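Local atomic coordinates of Glyco_hydro_cc domain-containing protein (Blastomyces gilchristii, PDB entry 6UB0), a protein that hydrolyses beta-1,3-glucan as a curdlan-specific exo-beta-1,3-glucanase of glycoside hydrolase family 128, and binds laminaribiose in its glycan pocket. Residues Y27-R32 and V174-G179; A72-D77 and A140-G145; K118-M123 and K154-E159. All blocks are in the same frame, centred on the assembly; numbering follows the deposited sequence.

The chain is a (beta/alpha)8-type barrel, and the three contacts run from its sugar-binding centre to its helical shell. Along the chain the segments come as 27-32, 72-77, 118-123, 140-145, 154-159 and 174-179, so contact 1 encloses the other two, while contacts 2 and 3 interleave. The centres of contacts 1 and 2 are about 9 Å apart; contact 1 uses strand 172-180 and contact 2 its neighbour 138-146 in the parallel barrel sheet. Contact 3, whose centre is about 10 Å from that of contact 2 and 17 Å from that of contact 1, pairs two outer helices. Contacts 1 and 2 line the glycan pocket, and Asp-77, bonded to Gly-119, connects the pocket loop to the helical layer.

Contact 1. Residues Y27-R32 and V174-G179; sequences YNWEPR and VTEFEG. With GLC (alpha-D-glucopyranose), chain B; BGC (beta-D-glucopyranose), chain C.
Thr-175 is the first residue of 174-179 to touch 27-32, and it meets Tyr-27 through its backbone: Thr-175 O accepts a hydrogen bond of 2.8 Å from Tyr-27 OH. The phenol arrives well above the carbonyl plane, 52° out of it, rather than on a lone pair. Tyrosine suits the place because a long, flat side chain can cross the barrel interior and still finish in a donor. Its hydroxyl, Tyr-27 OH, also lies 3.7 Å from Thr-175 CB.

Glu-176 follows, with CG against the same hydroxyl, Tyr-27 OH, at 3.7 Å. With CG beside the backbone N (chi1 -70°) and the chain extended beyond it, the carboxylate reaches the sugar. Glu-176 OE2 takes Trp-29 NE1 on its anti lone pair at 2.9 Å, close to the indole plane but with a bent N-H...O angle of 143°. Trp-29 thus has its N-H spent on Glu-176 and its faces left for packing: BGC C5 sits 3.6 Å above the centre of one face of the Trp-29 ring, a CH-pi platform for the glucose at subsite -2, while Tyr-27 OH backs the opposite face near the rim. Glu-176 OE2 also accepts from GLC O2 at 2.7 Å. Two donors therefore grip OE2, and together with the partners of OE1 they help to fix the rotation of the carboxylate. Those partners are His-144 NE2 and GLC O1, the latter modelled implausibly close, 2.4 Å from Glu-176 OE1, a value too doubtful to build on.

Beyond Glu-176 the strand alternates. Phe-177 packs on helix 183-199, Glu-178 bonds to His-144, and strand 172-180 runs parallel between strands 138-146 and 203-208, facing the loop that follows strand 23-27.

Contact 2. Residues A72-D77 and A140-G145; sequences AFNEPD and AVHWHG. With GLC (alpha-D-glucopyranose), chain B.
His-142 presents its ring edge to three partners lying in its plane: Glu-75 OE2, Asn-74 OD1 and a water. His-142 ND1 donates to Glu-75 OE2 at 2.7 Å, almost straight (173°), and meets that oxygen on its anti side, 22° out of the carboxylate plane. Carboxylate and imidazole are turned 54° against each other. Round the same edge, His-142 CE1 lies 3.3 Å from Asn-74 OD1, and the water, which donates to Asn-74 OD1, also bonds to His-142 NE2 at 2.8 Å.

Asparagine suits its site by offering both an acceptor and a donor. Asn-74 ND2 gives GLC O2 a bond of 3.0 Å and also meets Gln-81 OE1, while OD1 takes the water, so partners of both amide atoms hold the group's orientation. His-144 brings its NE2 within 3.0 Å of GLC O1.

The Asn-Glu-Pro sequence at a strand end recalls clan GH-A glycosidases, where such a glutamate is usually the acid/base. Glu-75 OE2 stands 3.5 Å from GLC C1, and Glu-75 packs against Glu-176, a placement consistent with a retaining pair that His-142 would help to position.

Contact 3. Residues K118-M123 and K154-E159; sequences KGLGWM and KRYVSE
Two outer helices of the TIM barrel, 119-130 and 150-166, pack side by side here in a small, apolar contact. They are neighbouring helices of the barrel, linked in the chain through strand 138-146. The contact is partly buried and joins two members of the outer layer, with the side chain of Tyr-156 about 11 Å from GLC.

Leu-120 carries the contact from helix 119-130, inserting a branched side chain between Tyr-156 and Glu-159, which sit about one turn apart on the partner helix. Leu-120 CD1 rests on Glu-159 CB at 3.6 Å, using the aliphatic root of the glutamate, whose acid end lies near Arg-155 on its own helix. The same methyl, Leu-120 CD1, brushes the ring at Tyr-156 CD1, 4.0 Å away, while CG and CD2 lie against the phenol. Leu-120 CG approaches the ring obliquely, 3.8 Å from Tyr-156 CE1. Leucine fits because its fork can touch both neighbours at once, and it also reaches Ala-160 and Leu-163 further along helix 150-166.

Tyrosine is equally apt. A chi1 of 174° swings the ring away from its own backbone N and toward helix 119-130, while its hydroxyl bonds to Ser-112 O, so a buried polar end is satisfied. Gly-119, just before Leu-120, has phi 65°, a conformation glycine adopts easily, and its N bonds to Asp-77, joining this turn to the loop after strand 69-71. Leu-120 CD2 closes the packing 3.9 Å from Tyr-156 OH.

Contact 1. Residues Y27-R32 and V174-G179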
loop_
_atom_site.group_PDB
_atom_site.type_symbol
_atom_site.label_atom_id
_atom_site.label_comp_id
_atom_site.label_asym_id
_atom_site.label_seq_id
_atom_site.Cartn_x
_atom_site.Cartn_y
_atom_site.Cartn_z
ATOM N N TYR A 27 -1.637 -2.192 -7.808
ATOM C CA TYR A 27 -0.262 -1.652 -7.864
ATOM C C TYR A 27 0.640 -2.862 -7.921
ATOM O O TYR A 27 0.167 -3.951 -7.629
ATOM C CB TYR A 27 -0.025 -0.655 -6.718
ATOM C CG TYR A 27 0.500 -1.225 -5.431
ATOM C CD1 TYR A 27 -0.327 -1.988 -4.616
ATOM C CD2 TYR A 27 1.824 -1.021 -5.031
ATOM C CE1 TYR A 27 0.164 -2.543 -3.434
ATOM C CE2 TYR A 27 2.291 -1.499 -3.822
ATOM C CZ TYR A 27 1.472 -2.286 -3.032
ATOM O OH TYR A 27 1.917 -2.881 -1.867
ATOM N N ASN A 28 1.871 -2.614 -8.281
ATOM C CA ASN A 28 2.876 -3.647 -8.529
ATOM C C ASN A 28 4.250 -3.225 -8.034
ATOM O O ASN A 28 5.235 -3.778 -8.556
ATOM C CB ASN A 28 2.952 -3.937 -10.020
ATOM C CG ASN A 28 3.388 -2.795 -10.906
ATOM O OD1 ASN A 28 3.471 -1.629 -10.506
ATOM N ND2 ASN A 28 3.693 -3.159 -12.129
ATOM N N TRP A 29 4.300 -2.328 -7.054
ATOM C CA TRP A 29 5.581 -1.854 -6.464
ATOM C C TRP A 29 6.489 -1.244 -7.525
ATOM O O TRP A 29 7.714 -1.133 -7.246
ATOM C CB TRP A 29 6.297 -3.030 -5.806
ATOM C CG TRP A 29 5.635 -3.616 -4.603
ATOM C CD1 TRP A 29 5.782 -3.186 -3.326
ATOM C CD2 TRP A 29 4.730 -4.739 -4.555
ATOM N NE1 TRP A 29 5.031 -3.947 -2.484
ATOM C CE2 TRP A 29 4.379 -4.910 -3.203
ATOM C CE3 TRP A 29 4.187 -5.597 -5.508
ATOM C CZ2 TRP A 29 3.486 -5.879 -2.758
ATOM C CZ3 TRP A 29 3.330 -6.599 -5.064
ATOM C CH2 TRP A 29 3.025 -6.769 -3.714
ATOM N N GLU A 30 5.954 -0.878 -8.699
ATOM C CA GLU A 30 6.744 -0.304 -9.793
ATOM C C GLU A 30 6.106 1.025 -10.137
ATOM O O GLU A 30 4.968 1.290 -9.734
ATOM C CB GLU A 30 6.744 -1.170 -11.054
ATOM C CG GLU A 30 7.414 -2.505 -10.882
ATOM C CD GLU A 30 8.886 -2.359 -10.594
ATOM O OE1 GLU A 30 9.482 -1.327 -11.012
ATOM O OE2 GLU A 30 9.415 -3.263 -9.919
ATOM N N PRO A 31 6.820 1.857 -10.920
ATOM C CA PRO A 31 6.242 3.102 -11.429
ATOM C C PRO A 31 5.334 2.925 -12.673
ATOM O O PRO A 31 4.572 3.852 -12.988
ATOM C CB PRO A 31 7.533 3.907 -11.710
ATOM C CG PRO A 31 8.507 2.854 -12.219
ATOM C CD PRO A 31 8.245 1.686 -11.292
ATOM N N ARG A 32 5.456 1.821 -13.409
ATOM C CA ARG A 32 4.703 1.590 -14.682
ATOM C C ARG A 32 3.934 0.290 -14.499
ATOM O O ARG A 32 4.359 -0.526 -13.704
ATOM C CB ARG A 32 5.628 1.476 -15.904
ATOM C CG ARG A 32 6.439 2.727 -16.200
ATOM C CD ARG A 32 6.010 3.481 -17.446
ATOM N NE ARG A 32 6.744 4.751 -17.521
ATOM C CZ ARG A 32 6.479 5.745 -18.370
ATOM N NH1 ARG A 32 5.494 5.639 -19.244
ATOM N NH2 ARG A 32 7.203 6.854 -18.331
ATOM N N VAL A 174 -3.471 0.529 3.802
ATOM C CA VAL A 174 -2.720 -0.693 4.205
ATOM C C VAL A 174 -2.344 -1.422 2.921
ATOM O O VAL A 174 -3.169 -2.235 2.379
ATOM C CB VAL A 174 -3.487 -1.625 5.160
ATOM C CG1 VAL A 174 -2.556 -2.698 5.678
ATOM C CG2 VAL A 174 -4.158 -0.908 6.330
ATOM N N THR A 175 -1.234 -1.053 2.355
ATOM C CA THR A 175 -0.875 -1.486 0.971
ATOM C C THR A 175 -0.336 -2.914 0.982
ATOM O O THR A 175 -0.163 -3.462 -0.081
ATOM C CB THR A 175 0.050 -0.488 0.269
ATOM O OG1 THR A 175 1.185 -0.196 1.065
ATOM C CG2 THR A 175 -0.596 0.868 0.024
ATOM N N GLU A 176 -0.013 -3.459 2.168
ATOM C CA GLU A 176 0.342 -4.882 2.329
ATOM C C GLU A 176 -0.213 -5.353 3.674
ATOM O O GLU A 176 0.149 -4.775 4.683
ATOM C CB GLU A 176 1.835 -5.154 2.403
ATOM C CG GLU A 176 2.623 -4.956 1.130
ATOM C CD GLU A 176 4.105 -5.238 1.220
ATOM O OE1 GLU A 176 4.547 -5.779 2.254
ATOM O OE2 GLU A 176 4.834 -4.851 0.297
ATOM N N PHE A 177 -0.980 -6.438 3.685
ATOM C CA PHE A 177 -1.116 -7.235 4.932
ATOM C C PHE A 177 -1.163 -8.722 4.607
ATOM O O PHE A 177 -1.707 -9.103 3.574
ATOM C CB PHE A 177 -2.320 -6.712 5.696
ATOM C CG PHE A 177 -3.618 -6.910 4.969
ATOM C CD1 PHE A 177 -4.342 -8.084 5.129
ATOM C CD2 PHE A 177 -4.117 -5.934 4.125
ATOM C CE1 PHE A 177 -5.526 -8.276 4.430
ATOM C CE2 PHE A 177 -5.317 -6.119 3.479
ATOM C CZ PHE A 177 -6.037 -7.280 3.665
ATOM N N GLU A 178 -0.592 -9.548 5.498
ATOM C CA GLU A 178 -0.468 -10.999 5.252
ATOM C C GLU A 178 -0.590 -11.718 6.592
ATOM O O GLU A 178 0.291 -11.497 7.426
ATOM C CB GLU A 178 0.866 -11.265 4.550
ATOM C CG GLU A 178 1.177 -12.722 4.424
ATOM C CD GLU A 178 2.519 -13.070 3.824
ATOM O OE1 GLU A 178 3.529 -12.342 4.099
ATOM O OE2 GLU A 178 2.541 -14.096 3.090
ATOM N N GLY A 179 -1.673 -12.481 6.788
ATOM C CA GLY A 179 -1.846 -13.422 7.919
ATOM C C GLY A 179 -1.336 -14.815 7.572
ATOM O O GLY A 179 -2.049 -15.527 6.796
HETATM C C1 GLC B . 7.568 -6.773 2.313
HETATM C C2 GLC B . 8.225 -6.131 1.082
HETATM C C3 GLC B . 8.509 -7.177 0.002
HETATM C C4 GLC B . 9.277 -8.370 0.633
HETATM C C5 GLC B . 8.613 -8.871 1.887
HETATM C C6 GLC B . 9.317 -10.048 2.594
HETATM O O1 GLC B . 6.331 -7.441 2.023
HETATM O O2 GLC B . 7.484 -5.068 0.435
HETATM O O3 GLC B . 9.230 -6.560 -1.064
HETATM O O4 GLC B . 9.234 -9.437 -0.255
HETATM O O5 GLC B . 8.512 -7.767 2.787
HETATM O O6 GLC B . 10.683 -9.853 2.369
HETATM C C2 BGC C . 9.518 -5.906 -3.320
HETATM C C3 BGC C . 8.889 -5.654 -4.659
HETATM C C4 BGC C . 8.152 -6.922 -5.030
HETATM C C5 BGC C . 7.157 -7.308 -3.915
HETATM C C6 BGC C . 6.362 -8.618 -4.014
HETATM C C1 BGC C . 8.533 -6.359 -2.277
HETATM O O2 BGC C . 10.067 -4.643 -2.928
HETATM O O3 BGC C . 9.830 -5.168 -5.664
HETATM O O4 BGC C . 7.567 -6.600 -6.291
HETATM O O5 BGC C . 7.804 -7.533 -2.657
HETATM O O6 BGC C . 7.315 -9.673 -4.320
#

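Contact 2. Residues A72-D77 and A140-G145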
loop_
_atom_site.group_PDB
_atom_site.type_symbol
_atom_site.label_atom_id
_atom_site.label_comp_id
_atom_site.label_asym_id
_atom_site.label_seq_id
_atom_site.Cartn_x
_atom_site.Cartn_y
_atom_site.Cartn_z
ATOM N N ALA A 72 4.698 6.542 -2.572
ATOM C CA ALA A 72 6.131 6.801 -2.356
ATOM C C ALA A 72 6.835 5.512 -1.920
ATOM O O ALA A 72 6.242 4.432 -2.075
ATOM C CB ALA A 72 6.292 7.897 -1.345
ATOM N N PHE A 73 8.030 5.643 -1.331
ATOM C CA PHE A 73 9.045 4.577 -1.217
ATOM C C PHE A 73 8.476 3.364 -0.460
ATOM O O PHE A 73 7.643 3.470 0.445
ATOM C CB PHE A 73 10.303 5.169 -0.568
ATOM C CG PHE A 73 10.494 6.638 -0.918
ATOM C CD1 PHE A 73 10.715 7.039 -2.232
ATOM C CD2 PHE A 73 10.442 7.621 0.071
ATOM C CE1 PHE A 73 10.892 8.379 -2.570
ATOM C CE2 PHE A 73 10.625 8.971 -0.266
ATOM C CZ PHE A 73 10.825 9.342 -1.582
ATOM N N ASN A 74 8.951 2.201 -0.865
ATOM C CA ASN A 74 8.599 0.893 -0.237
ATOM C C ASN A 74 9.506 0.563 0.950
ATOM O O ASN A 74 10.608 0.064 0.718
ATOM C CB ASN A 74 8.680 -0.221 -1.247
ATOM C CG ASN A 74 7.914 -1.418 -0.752
ATOM O OD1 ASN A 74 6.724 -1.338 -0.515
ATOM N ND2 ASN A 74 8.630 -2.497 -0.517
ATOM N N GLU A 75 8.977 0.641 2.150
ATOM C CA GLU A 75 9.738 0.132 3.354
ATOM C C GLU A 75 11.119 0.789 3.402
ATOM O O GLU A 75 12.184 0.136 3.394
ATOM C CB GLU A 75 9.793 -1.400 3.399
ATOM C CG GLU A 75 8.460 -2.021 3.799
ATOM C CD GLU A 75 8.469 -3.501 4.073
ATOM O OE1 GLU A 75 9.593 -4.080 4.054
ATOM O OE2 GLU A 75 7.351 -4.015 4.408
ATOM N N PRO A 76 11.158 2.143 3.505
ATOM C CA PRO A 76 12.437 2.828 3.701
ATOM C C PRO A 76 13.103 2.404 5.033
ATOM O O PRO A 76 14.329 2.489 5.167
ATOM C CB PRO A 76 12.016 4.313 3.651
ATOM C CG PRO A 76 10.577 4.309 4.145
ATOM C CD PRO A 76 10.007 3.057 3.515
ATOM N N ASP A 77 12.290 1.946 5.978
ATOM C CA ASP A 77 12.718 1.423 7.308
ATOM C C ASP A 77 13.320 0.010 7.235
ATOM O O ASP A 77 13.731 -0.469 8.329
ATOM C CB ASP A 77 11.551 1.395 8.299
ATOM C CG ASP A 77 10.400 0.458 7.903
ATOM O OD1 ASP A 77 10.037 0.421 6.672
ATOM O OD2 ASP A 77 9.811 -0.136 8.809
ATOM N N ALA A 140 0.859 5.179 3.841
ATOM C CA ALA A 140 0.891 3.781 3.387
ATOM C C ALA A 140 1.581 3.006 4.513
ATOM O O ALA A 140 2.643 3.453 5.000
ATOM C CB ALA A 140 1.617 3.660 2.071
ATOM N N VAL A 141 0.999 1.896 4.945
ATOM C CA VAL A 141 1.629 0.986 5.950
ATOM C C VAL A 141 1.484 -0.490 5.542
ATOM O O VAL A 141 0.601 -0.850 4.730
ATOM C CB VAL A 141 0.972 1.187 7.330
ATOM C CG1 VAL A 141 1.092 2.656 7.793
ATOM C CG2 VAL A 141 -0.456 0.662 7.313
ATOM N N HIS A 142 2.297 -1.339 6.139
ATOM C CA HIS A 142 2.319 -2.790 5.872
ATOM C C HIS A 142 2.250 -3.586 7.171
ATOM O O HIS A 142 2.964 -3.161 8.074
ATOM C CB HIS A 142 3.632 -3.195 5.292
ATOM C CG HIS A 142 3.913 -2.690 3.941
ATOM N ND1 HIS A 142 5.109 -2.873 3.381
ATOM C CD2 HIS A 142 3.153 -2.001 3.062
ATOM C CE1 HIS A 142 5.103 -2.398 2.155
ATOM N NE2 HIS A 142 3.912 -1.827 1.923
ATOM N N TRP A 143 1.548 -4.738 7.230
ATOM C CA TRP A 143 1.570 -5.629 8.407
ATOM C C TRP A 143 1.693 -7.093 7.946
ATOM O O TRP A 143 0.842 -7.512 7.133
ATOM C CB TRP A 143 0.347 -5.385 9.294
ATOM C CG TRP A 143 0.430 -6.193 10.545
ATOM C CD1 TRP A 143 1.053 -5.852 11.709
ATOM C CD2 TRP A 143 -0.015 -7.543 10.704
ATOM N NE1 TRP A 143 0.937 -6.874 12.622
ATOM C CE2 TRP A 143 0.294 -7.929 12.028
ATOM C CE3 TRP A 143 -0.668 -8.446 9.870
ATOM C CZ2 TRP A 143 -0.060 -9.178 12.521
ATOM C CZ3 TRP A 143 -1.024 -9.681 10.365
ATOM C CH2 TRP A 143 -0.710 -10.050 11.676
ATOM N N HIS A 144 2.775 -7.786 8.329
ATOM C CA HIS A 144 2.972 -9.238 8.111
ATOM C C HIS A 144 3.151 -9.891 9.485
ATOM O O HIS A 144 3.827 -9.326 10.344
ATOM C CB HIS A 144 4.187 -9.560 7.256
ATOM C CG HIS A 144 4.141 -8.985 5.877
ATOM N ND1 HIS A 144 4.116 -9.797 4.744
ATOM C CD2 HIS A 144 4.155 -7.711 5.443
ATOM C CE1 HIS A 144 4.090 -9.045 3.667
ATOM N NE2 HIS A 144 4.095 -7.770 4.070
ATOM N N GLY A 145 2.566 -11.057 9.663
ATOM C CA GLY A 145 2.613 -11.724 10.965
ATOM C C GLY A 145 1.731 -12.955 10.927
ATOM O O GLY A 145 0.911 -13.105 10.010
HETATM C C1 GLC B . 7.568 -6.773 2.313
HETATM C C2 GLC B . 8.225 -6.131 1.082
HETATM C C3 GLC B . 8.509 -7.177 0.002
HETATM C C4 GLC B . 9.277 -8.370 0.633
HETATM C C5 GLC B . 8.613 -8.871 1.887
HETATM C C6 GLC B . 9.317 -10.048 2.594
HETATM O O1 GLC B . 6.331 -7.441 2.023
HETATM O O2 GLC B . 7.484 -5.068 0.435
HETATM O O3 GLC B . 9.230 -6.560 -1.064
HETATM O O4 GLC B . 9.234 -9.437 -0.255
HETATM O O5 GLC B . 8.512 -7.767 2.787
HETATM O O6 GLC B . 10.683 -9.853 2.369
HETATM O O HOH W 1 3.983 -1.134 -0.807
#

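Contact 3. Residues K118-M123 and K154-E159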
loop_
_atom_site.group_PDB
_atom_site.type_symbol
_atom_site.label_atom_id
_atom_site.label_comp_id
_atom_site.label_asym_id
_atom_site.label_seq_id
_atom_site.Cartn_x
_atom_site.Cartn_y
_atom_site.Cartn_z
ATOM N N LYS A 118 11.948 1.187 13.533
ATOM C CA LYS A 118 11.418 0.846 12.192
ATOM C C LYS A 118 9.931 1.232 12.250
ATOM O O LYS A 118 9.533 1.901 13.225
ATOM C CB LYS A 118 11.776 -0.602 11.838
ATOM C CG LYS A 118 13.182 -1.016 12.232
ATOM C CD LYS A 118 13.794 -2.202 11.497
ATOM C CE LYS A 118 15.299 -2.053 11.380
ATOM N NZ LYS A 118 15.680 -1.508 10.046
ATOM N N GLY A 119 9.099 0.851 11.264
ATOM C CA GLY A 119 7.639 0.920 11.449
ATOM C C GLY A 119 7.199 2.362 11.611
ATOM O O GLY A 119 7.784 3.217 10.949
ATOM N N LEU A 120 6.239 2.612 12.497
ATOM C CA LEU A 120 5.595 3.929 12.758
ATOM C C LEU A 120 6.536 4.926 13.450
ATOM O O LEU A 120 6.165 6.121 13.585
ATOM C CB LEU A 120 4.389 3.665 13.658
ATOM C CG LEU A 120 3.442 2.624 13.070
ATOM C CD1 LEU A 120 2.174 2.492 13.879
ATOM C CD2 LEU A 120 3.158 2.989 11.616
ATOM N N GLY A 121 7.653 4.431 13.954
ATOM C CA GLY A 121 8.718 5.265 14.524
ATOM C C GLY A 121 9.415 5.954 13.373
ATOM O O GLY A 121 9.580 7.194 13.431
ATOM N N TRP A 122 9.746 5.179 12.333
ATOM C CA TRP A 122 10.336 5.743 11.099
ATOM C C TRP A 122 9.333 6.729 10.508
ATOM O O TRP A 122 9.748 7.856 10.084
ATOM C CB TRP A 122 10.756 4.653 10.123
ATOM C CG TRP A 122 11.508 5.190 8.947
ATOM C CD1 TRP A 122 12.837 5.090 8.663
ATOM C CD2 TRP A 122 10.913 5.827 7.807
ATOM N NE1 TRP A 122 13.142 5.705 7.475
ATOM C CE2 TRP A 122 11.970 6.171 6.921
ATOM C CE3 TRP A 122 9.609 6.202 7.490
ATOM C CZ2 TRP A 122 11.732 6.827 5.717
ATOM C CZ3 TRP A 122 9.392 6.895 6.330
ATOM C CH2 TRP A 122 10.428 7.168 5.442
ATOM N N MET A 123 8.049 6.359 10.457
ATOM C CA MET A 123 7.022 7.290 9.924
ATOM C C MET A 123 7.084 8.593 10.730
ATOM O O MET A 123 7.078 9.672 10.108
ATOM C CB MET A 123 5.599 6.727 9.987
ATOM C CG MET A 123 4.656 7.440 9.038
ATOM S SD MET A 123 5.106 7.320 7.287
ATOM C CE MET A 123 4.305 5.746 6.891
ATOM N N LYS A 154 -4.724 -4.970 14.061
ATOM C CA LYS A 154 -5.730 -3.882 14.213
ATOM C C LYS A 154 -5.150 -2.706 14.998
ATOM O O LYS A 154 -5.517 -1.557 14.705
ATOM C CB LYS A 154 -6.966 -4.477 14.881
ATOM C CG LYS A 154 -7.547 -5.661 14.121
ATOM C CD LYS A 154 -8.737 -6.314 14.808
ATOM C CE LYS A 154 -10.063 -5.748 14.354
ATOM N NZ LYS A 154 -11.204 -6.578 14.796
ATOM N N ARG A 155 -4.318 -2.995 16.000
ATOM C CA ARG A 155 -3.678 -2.010 16.908
ATOM C C ARG A 155 -2.760 -1.154 16.039
ATOM O O ARG A 155 -2.857 0.117 16.037
ATOM C CB ARG A 155 -2.945 -2.823 17.995
ATOM C CG ARG A 155 -2.027 -2.047 18.934
ATOM C CD ARG A 155 -0.742 -1.497 18.299
ATOM N NE ARG A 155 0.163 -2.504 17.713
ATOM C CZ ARG A 155 1.337 -2.241 17.113
ATOM N NH1 ARG A 155 1.759 -0.994 16.967
ATOM N NH2 ARG A 155 2.073 -3.233 16.630
ATOM N N TYR A 156 -1.922 -1.870 15.284
ATOM C CA TYR A 156 -0.937 -1.304 14.341
ATOM C C TYR A 156 -1.662 -0.319 13.414
ATOM O O TYR A 156 -1.210 0.792 13.209
ATOM C CB TYR A 156 -0.226 -2.419 13.564
ATOM C CG TYR A 156 0.678 -1.871 12.498
ATOM C CD1 TYR A 156 1.933 -1.388 12.802
ATOM C CD2 TYR A 156 0.276 -1.816 11.170
ATOM C CE1 TYR A 156 2.768 -0.856 11.832
ATOM C CE2 TYR A 156 1.094 -1.267 10.192
ATOM C CZ TYR A 156 2.344 -0.786 10.517
ATOM O OH TYR A 156 3.158 -0.310 9.540
ATOM N N VAL A 157 -2.763 -0.761 12.821
ATOM C CA VAL A 157 -3.501 0.045 11.795
ATOM C C VAL A 157 -4.064 1.303 12.467
ATOM O O VAL A 157 -3.935 2.433 11.907
ATOM C CB VAL A 157 -4.598 -0.787 11.106
ATOM C CG1 VAL A 157 -5.380 0.065 10.136
ATOM C CG2 VAL A 157 -4.015 -1.998 10.398
ATOM N N SER A 158 -4.654 1.125 13.637
ATOM C CA SER A 158 -5.157 2.238 14.477
ATOM C C SER A 158 -3.999 3.163 14.829
ATOM O O SER A 158 -4.154 4.349 14.661
ATOM C CB SER A 158 -5.842 1.704 15.667
ATOM O OG SER A 158 -6.720 0.663 15.255
ATOM N N GLU A 159 -2.870 2.615 15.252
ATOM C CA GLU A 159 -1.684 3.425 15.636
ATOM C C GLU A 159 -1.209 4.213 14.409
ATOM O O GLU A 159 -0.827 5.401 14.577
ATOM C CB GLU A 159 -0.603 2.516 16.209
ATOM C CG GLU A 159 0.373 3.227 17.132
ATOM C CD GLU A 159 0.956 2.311 18.194
ATOM O OE1 GLU A 159 1.185 1.116 17.876
ATOM O OE2 GLU A 159 1.152 2.781 19.361
#